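Local coordinates for lasso peptide isopeptidase AtxE2 (Asticcacaulis excentricus, PDB 5TXE), which hydrolyses the isopeptide bond of the lasso peptides astexin-2 and astexin-3, opening their threaded fold and converting them to linear peptides, at residues 409-423 and 458-472. The protein carries 1 engineered substitution. Sequence-based numbering, arbitrary orientation.
Sequences NRNGIEVFSDLVLPP and ATAGFAVLSFHSPRS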
loop_
_atom_site.group_PDB
_atom_site.type_symbol
_atom_site.label_atom_id
_atom_site.label_comp_id
_atom_site.label_asym_id
_atom_site.label_seq_id
_atom_site.Cartn_x
_atom_site.Cartn_y
_atom_site.Cartn_z
ATOM N N ASN A 409 25.103 2.192 0.020
ATOM C CA ASN A 409 25.099 3.554 -0.437
ATOM C C ASN A 409 26.193 4.335 0.260
ATOM O O ASN A 409 26.859 3.810 1.170
ATOM C CB ASN A 409 23.690 4.193 -0.327
ATOM C CG ASN A 409 23.270 4.577 1.076
ATOM O OD1 ASN A 409 24.057 4.600 1.998
ATOM N ND2 ASN A 409 21.955 4.860 1.246
ATOM N N ARG A 410 26.360 5.586 -0.160
ATOM C CA ARG A 410 27.409 6.440 0.371
ATOM C C ARG A 410 27.271 6.715 1.874
ATOM O O ARG A 410 28.229 7.078 2.535
ATOM C CB ARG A 410 27.566 7.720 -0.477
ATOM C CG ARG A 410 26.337 8.588 -0.843
ATOM C CD ARG A 410 26.854 9.912 -1.432
ATOM N NE ARG A 410 26.267 10.453 -2.652
ATOM C CZ ARG A 410 26.338 9.928 -3.876
ATOM N NH1 ARG A 410 26.885 8.751 -4.071
ATOM N NH2 ARG A 410 25.813 10.578 -4.906
ATOM N N ASN A 411 26.114 6.472 2.451
ATOM C CA ASN A 411 25.990 6.584 3.883
ATOM C C ASN A 411 26.130 5.256 4.577
ATOM O O ASN A 411 25.744 5.146 5.750
ATOM C CB ASN A 411 24.640 7.211 4.188
ATOM C CG ASN A 411 24.519 8.585 3.549
ATOM O OD1 ASN A 411 23.832 8.803 2.539
ATOM N ND2 ASN A 411 25.248 9.517 4.123
ATOM N N GLY A 412 26.641 4.240 3.864
ATOM C CA GLY A 412 26.883 2.918 4.481
ATOM C C GLY A 412 25.672 1.999 4.589
ATOM O O GLY A 412 25.691 1.025 5.296
ATOM N N ILE A 413 24.574 2.332 3.932
ATOM C CA ILE A 413 23.316 1.610 4.172
ATOM C C ILE A 413 23.091 0.648 3.049
ATOM O O ILE A 413 23.327 0.967 1.905
ATOM C CB ILE A 413 22.147 2.594 4.318
ATOM C CG1 ILE A 413 22.317 3.382 5.610
ATOM C CG2 ILE A 413 20.812 1.865 4.288
ATOM C CD1 ILE A 413 21.642 4.725 5.588
ATOM N N GLU A 414 22.667 -0.544 3.396
ATOM C CA GLU A 414 22.380 -1.577 2.410
ATOM C C GLU A 414 21.122 -1.215 1.627
ATOM O O GLU A 414 20.123 -0.843 2.201
ATOM C CB GLU A 414 22.159 -2.939 3.098
ATOM C CG GLU A 414 23.395 -3.431 3.866
ATOM C CD GLU A 414 23.202 -4.740 4.621
ATOM O OE1 GLU A 414 22.143 -5.403 4.526
ATOM O OE2 GLU A 414 24.179 -5.139 5.258
ATOM N N VAL A 415 21.193 -1.356 0.316
ATOM C CA VAL A 415 20.104 -1.014 -0.563
ATOM C C VAL A 415 19.809 -2.181 -1.493
ATOM O O VAL A 415 20.740 -2.802 -1.996
ATOM C CB VAL A 415 20.525 0.149 -1.436
ATOM C CG1 VAL A 415 19.445 0.452 -2.479
ATOM C CG2 VAL A 415 20.809 1.360 -0.572
ATOM N N PHE A 416 18.531 -2.489 -1.723
ATOM C CA PHE A 416 18.215 -3.279 -2.908
ATOM C C PHE A 416 17.243 -2.516 -3.814
ATOM O O PHE A 416 16.584 -1.550 -3.367
ATOM C CB PHE A 416 17.718 -4.673 -2.532
ATOM C CG PHE A 416 16.236 -4.749 -2.177
ATOM C CD1 PHE A 416 15.802 -4.570 -0.876
ATOM C CD2 PHE A 416 15.296 -5.064 -3.160
ATOM C CE1 PHE A 416 14.456 -4.695 -0.537
ATOM C CE2 PHE A 416 13.945 -5.159 -2.854
ATOM C CZ PHE A 416 13.524 -4.985 -1.536
ATOM N N SER A 417 17.203 -2.930 -5.072
ATOM C CA SER A 417 16.201 -2.496 -6.015
ATOM C C SER A 417 16.153 -3.476 -7.150
ATOM O O SER A 417 17.013 -4.327 -7.223
ATOM C CB SER A 417 16.556 -1.115 -6.538
ATOM O OG SER A 417 16.372 -0.154 -5.517
ATOM N N ASP A 418 15.146 -3.393 -8.020
ATOM C CA ASP A 418 15.010 -4.305 -9.147
ATOM C C ASP A 418 15.207 -3.577 -10.458
ATOM O O ASP A 418 14.695 -2.497 -10.632
ATOM C CB ASP A 418 13.667 -5.036 -9.097
ATOM C CG ASP A 418 13.606 -6.100 -7.949
ATOM O OD1 ASP A 418 14.512 -6.993 -7.896
ATOM O OD2 ASP A 418 12.684 -6.041 -7.083
ATOM N N LEU A 419 16.030 -4.151 -11.341
ATOM C CA LEU A 419 16.256 -3.675 -12.658
ATOM C C LEU A 419 15.391 -4.509 -13.583
ATOM O O LEU A 419 15.409 -5.729 -13.533
ATOM C CB LEU A 419 17.716 -3.787 -13.007
ATOM C CG LEU A 419 18.046 -3.485 -14.462
ATOM C CD1 LEU A 419 17.747 -2.035 -14.788
ATOM C CD2 LEU A 419 19.509 -3.806 -14.808
ATOM N N VAL A 420 14.631 -3.841 -14.444
ATOM C CA VAL A 420 13.792 -4.532 -15.399
ATOM C C VAL A 420 14.217 -4.135 -16.769
ATOM O O VAL A 420 14.364 -2.941 -17.040
ATOM C CB VAL A 420 12.345 -4.131 -15.195
ATOM C CG1 VAL A 420 11.405 -4.975 -16.040
ATOM C CG2 VAL A 420 11.978 -4.222 -13.709
ATOM N N LEU A 421 14.453 -5.095 -17.660
ATOM C CA LEU A 421 14.926 -4.759 -19.013
ATOM C C LEU A 421 13.949 -5.211 -20.052
ATOM O O LEU A 421 13.239 -6.177 -19.860
ATOM C CB LEU A 421 16.270 -5.418 -19.290
ATOM C CG LEU A 421 17.364 -4.916 -18.335
ATOM C CD1 LEU A 421 18.623 -5.807 -18.352
ATOM C CD2 LEU A 421 17.750 -3.503 -18.674
ATOM N N PRO A 422 13.933 -4.548 -21.194
ATOM C CA PRO A 422 13.020 -4.976 -22.235
ATOM C C PRO A 422 13.254 -6.410 -22.634
ATOM O O PRO A 422 14.389 -6.852 -22.596
ATOM C CB PRO A 422 13.374 -4.087 -23.407
ATOM C CG PRO A 422 14.109 -2.936 -22.825
ATOM C CD PRO A 422 14.790 -3.426 -21.596
ATOM N N PRO A 423 12.190 -7.145 -22.998
ATOM C CA PRO A 423 12.343 -8.547 -23.459
ATOM C C PRO A 423 13.469 -8.842 -24.510
ATOM O O PRO A 423 14.150 -9.856 -24.387
ATOM C CB PRO A 423 10.949 -8.880 -24.024
ATOM C CG PRO A 423 10.012 -7.863 -23.441
ATOM C CD PRO A 423 10.830 -6.630 -23.230
ATOM N N ALA A 458 9.047 -1.333 -19.638
ATOM C CA ALA A 458 10.100 -2.155 -20.205
ATOM C C ALA A 458 9.707 -2.642 -21.618
ATOM O O ALA A 458 10.505 -2.586 -22.518
ATOM C CB ALA A 458 10.386 -3.325 -19.318
ATOM N N THR A 459 8.482 -3.088 -21.791
ATOM C CA THR A 459 8.014 -3.490 -23.079
ATOM C C THR A 459 8.182 -2.369 -24.097
ATOM O O THR A 459 8.451 -2.613 -25.258
ATOM C CB THR A 459 6.576 -3.964 -22.995
ATOM O OG1 THR A 459 6.518 -5.158 -22.182
ATOM C CG2 THR A 459 6.018 -4.224 -24.358
ATOM N N ALA A 460 8.074 -1.135 -23.678
ATOM C CA ALA A 460 8.229 -0.021 -24.600
ATOM C C ALA A 460 9.652 0.377 -24.865
ATOM O O ALA A 460 9.861 1.401 -25.525
ATOM C CB ALA A 460 7.493 1.189 -24.052
ATOM N N GLY A 461 10.640 -0.331 -24.307
ATOM C CA GLY A 461 12.036 -0.044 -24.626
ATOM C C GLY A 461 12.829 0.684 -23.563
ATOM O O GLY A 461 13.945 1.097 -23.805
ATOM N N PHE A 462 12.260 0.867 -22.374
ATOM C CA PHE A 462 12.981 1.495 -21.276
ATOM C C PHE A 462 13.599 0.458 -20.362
ATOM O O PHE A 462 13.055 -0.634 -20.196
ATOM C CB PHE A 462 12.033 2.343 -20.431
ATOM C CG PHE A 462 11.477 3.507 -21.156
ATOM C CD1 PHE A 462 12.191 4.675 -21.230
ATOM C CD2 PHE A 462 10.245 3.423 -21.760
ATOM C CE1 PHE A 462 11.681 5.752 -21.913
ATOM C CE2 PHE A 462 9.708 4.496 -22.445
ATOM C CZ PHE A 462 10.414 5.654 -22.520
ATOM N N ALA A 463 14.749 0.808 -19.778
ATOM C CA ALA A 463 15.194 0.167 -18.553
ATOM C C ALA A 463 14.363 0.795 -17.468
ATOM O O ALA A 463 14.117 2.017 -17.508
ATOM C CB ALA A 463 16.660 0.459 -18.264
ATOM N N VAL A 464 13.925 -0.025 -16.530
ATOM C CA VAL A 464 13.122 0.456 -15.424
ATOM C C VAL A 464 13.800 0.038 -14.120
ATOM O O VAL A 464 14.174 -1.120 -13.942
ATOM C CB VAL A 464 11.698 -0.126 -15.433
ATOM C CG1 VAL A 464 10.885 0.484 -14.307
ATOM C CG2 VAL A 464 11.034 0.139 -16.743
ATOM N N LEU A 465 14.004 1.008 -13.264
ATOM C CA LEU A 465 14.489 0.767 -11.952
ATOM C C LEU A 465 13.308 0.839 -11.021
ATOM O O LEU A 465 12.752 1.906 -10.788
ATOM C CB LEU A 465 15.538 1.796 -11.579
ATOM C CG LEU A 465 16.115 1.691 -10.176
ATOM C CD1 LEU A 465 16.891 0.427 -9.965
ATOM C CD2 LEU A 465 17.022 2.892 -9.949
ATOM N N SER A 466 12.967 -0.300 -10.465
ATOM C CA SER A 466 11.982 -0.411 -9.417
ATOM C C SER A 466 12.718 -0.256 -8.095
ATOM O O SER A 466 13.295 -1.209 -7.555
ATOM C CB SER A 466 11.282 -1.766 -9.514
ATOM O OG SER A 466 10.276 -1.896 -8.548
ATOM N N PHE A 467 12.667 0.969 -7.589
ATOM C CA PHE A 467 13.393 1.426 -6.412
ATOM C C PHE A 467 12.753 1.057 -5.126
ATOM O O PHE A 467 11.581 1.284 -4.940
ATOM C CB PHE A 467 13.405 2.946 -6.445
ATOM C CG PHE A 467 14.169 3.602 -5.349
ATOM C CD1 PHE A 467 15.462 3.220 -5.040
ATOM C CD2 PHE A 467 13.629 4.684 -4.703
ATOM C CE1 PHE A 467 16.178 3.866 -4.030
ATOM C CE2 PHE A 467 14.342 5.357 -3.704
ATOM C CZ PHE A 467 15.627 4.957 -3.384
ATOM N N HIS A 468 13.539 0.469 -4.235
ATOM C CA HIS A 468 13.067 0.167 -2.928
ATOM C C HIS A 468 13.755 1.103 -1.999
ATOM O O HIS A 468 14.911 0.972 -1.702
ATOM C CB HIS A 468 13.350 -1.252 -2.531
ATOM C CG HIS A 468 12.668 -1.620 -1.272
ATOM N ND1 HIS A 468 11.402 -2.183 -1.263
ATOM C CD2 HIS A 468 13.019 -1.438 0.027
ATOM C CE1 HIS A 468 11.008 -2.348 -0.009
ATOM N NE2 HIS A 468 11.977 -1.921 0.795
ATOM N N SER A 469 13.028 2.068 -1.526
ATOM C CA SER A 469 13.622 3.094 -0.730
ATOM C C SER A 469 14.381 2.511 0.474
ATOM O O SER A 469 13.860 1.664 1.181
ATOM C CB SER A 469 12.524 4.011 -0.217
ATOM O OG SER A 469 13.150 5.200 0.188
ATOM N N PRO A 470 15.585 3.025 0.763
ATOM C CA PRO A 470 16.315 2.408 1.849
ATOM C C PRO A 470 15.952 2.944 3.227
ATOM O O PRO A 470 15.294 3.996 3.366
ATOM C CB PRO A 470 17.758 2.791 1.518
ATOM C CG PRO A 470 17.618 4.162 0.974
ATOM C CD PRO A 470 16.379 4.077 0.115
ATOM N N ARG A 471 16.440 2.228 4.233
ATOM C CA ARG A 471 16.414 2.683 5.615
ATOM C C ARG A 471 17.099 4.033 5.827
ATOM O O ARG A 471 18.088 4.382 5.131
ATOM C CB ARG A 471 17.031 1.619 6.530
ATOM C CG ARG A 471 16.060 0.467 6.777
ATOM C CD ARG A 471 16.528 -0.476 7.873
ATOM N NE ARG A 471 16.689 0.169 9.185
ATOM C CZ ARG A 471 17.281 -0.393 10.241
ATOM N NH1 ARG A 471 17.759 -1.631 10.170
ATOM N NH2 ARG A 471 17.404 0.282 11.379
ATOM N N SER A 472 16.542 4.818 6.752
ATOM C CA SER A 472 17.155 6.096 7.055
ATOM C C SER A 472 18.264 5.893 8.105
ATOM O O SER A 472 18.228 4.926 8.849
ATOM C CB SER A 472 16.141 7.067 7.622
ATOM O OG SER A 472 15.674 6.591 8.862
HETATM O O HOH W 1 16.736 -0.656 -0.180
#
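In the alpha/beta-hydrolase domain, strand 414-421 runs antiparallel to strand 463-467, between strands 401-408 and 463-467 of the mixed sheet; beyond 463-467 the order continues with 431-436. Asp418 with Ser466 and Val420 with Val464 are the hydrogen-bonded pairs, each closed by two backbone bonds; Asp418 N to Ser466 O is 2.9 Å and nearly straight. Leu419 and Leu465 form the non-hydrogen-bonded pair between them, with side chains on the opposite face of the sheet. Ahead of strand 463-467, at the end of helix 454-459, Ala458 CB packs on Val420 CG1 (3.8 Å), and the Pro422 ring lies against the carbonyl oxygens of Ala458 and Phe462.

Past the ladder, Ser417 takes over. Its OG accepts from His468 N (3.2 Å) and donates to Phe416 O (2.6 Å), so one hydroxyl ties the departing chain to the strand; the same OG sits at the edge of the Phe467 ring, whose side chain comes within about 5 Å of that of Tyr438, which stabilises the alkoxide intermediate. Water 1 makes a second link, accepting from Phe416 N and donating to His468 O. Beside it the rings of Phe416 and His468 form an offset stack, centroids 4.4 Å apart and planes at 19°. Phe416 CG is wedged between its backbone N and carbonyl carbon (chi1 83°), which sends the ring across toward segment 458-472, so that CZ lies over one face of the imidazole. Farther on, Pro470 CB rests on Val415 CG2 (4.0 Å) and Ile413 CG2.

The Ser440 hydroxyl (OG) is hydrogen-bonded to Asp418 OD2 and Ser466 OG, and its backbone N to His468 ND1, while Arg404 pairs with Asp418 OD1. Because Ser440 N donates to ND1, that nitrogen probably carries no proton; together with the stack, this bond fixes the imidazole's rotation, and Ser440 thus joins three side chains of the two segments.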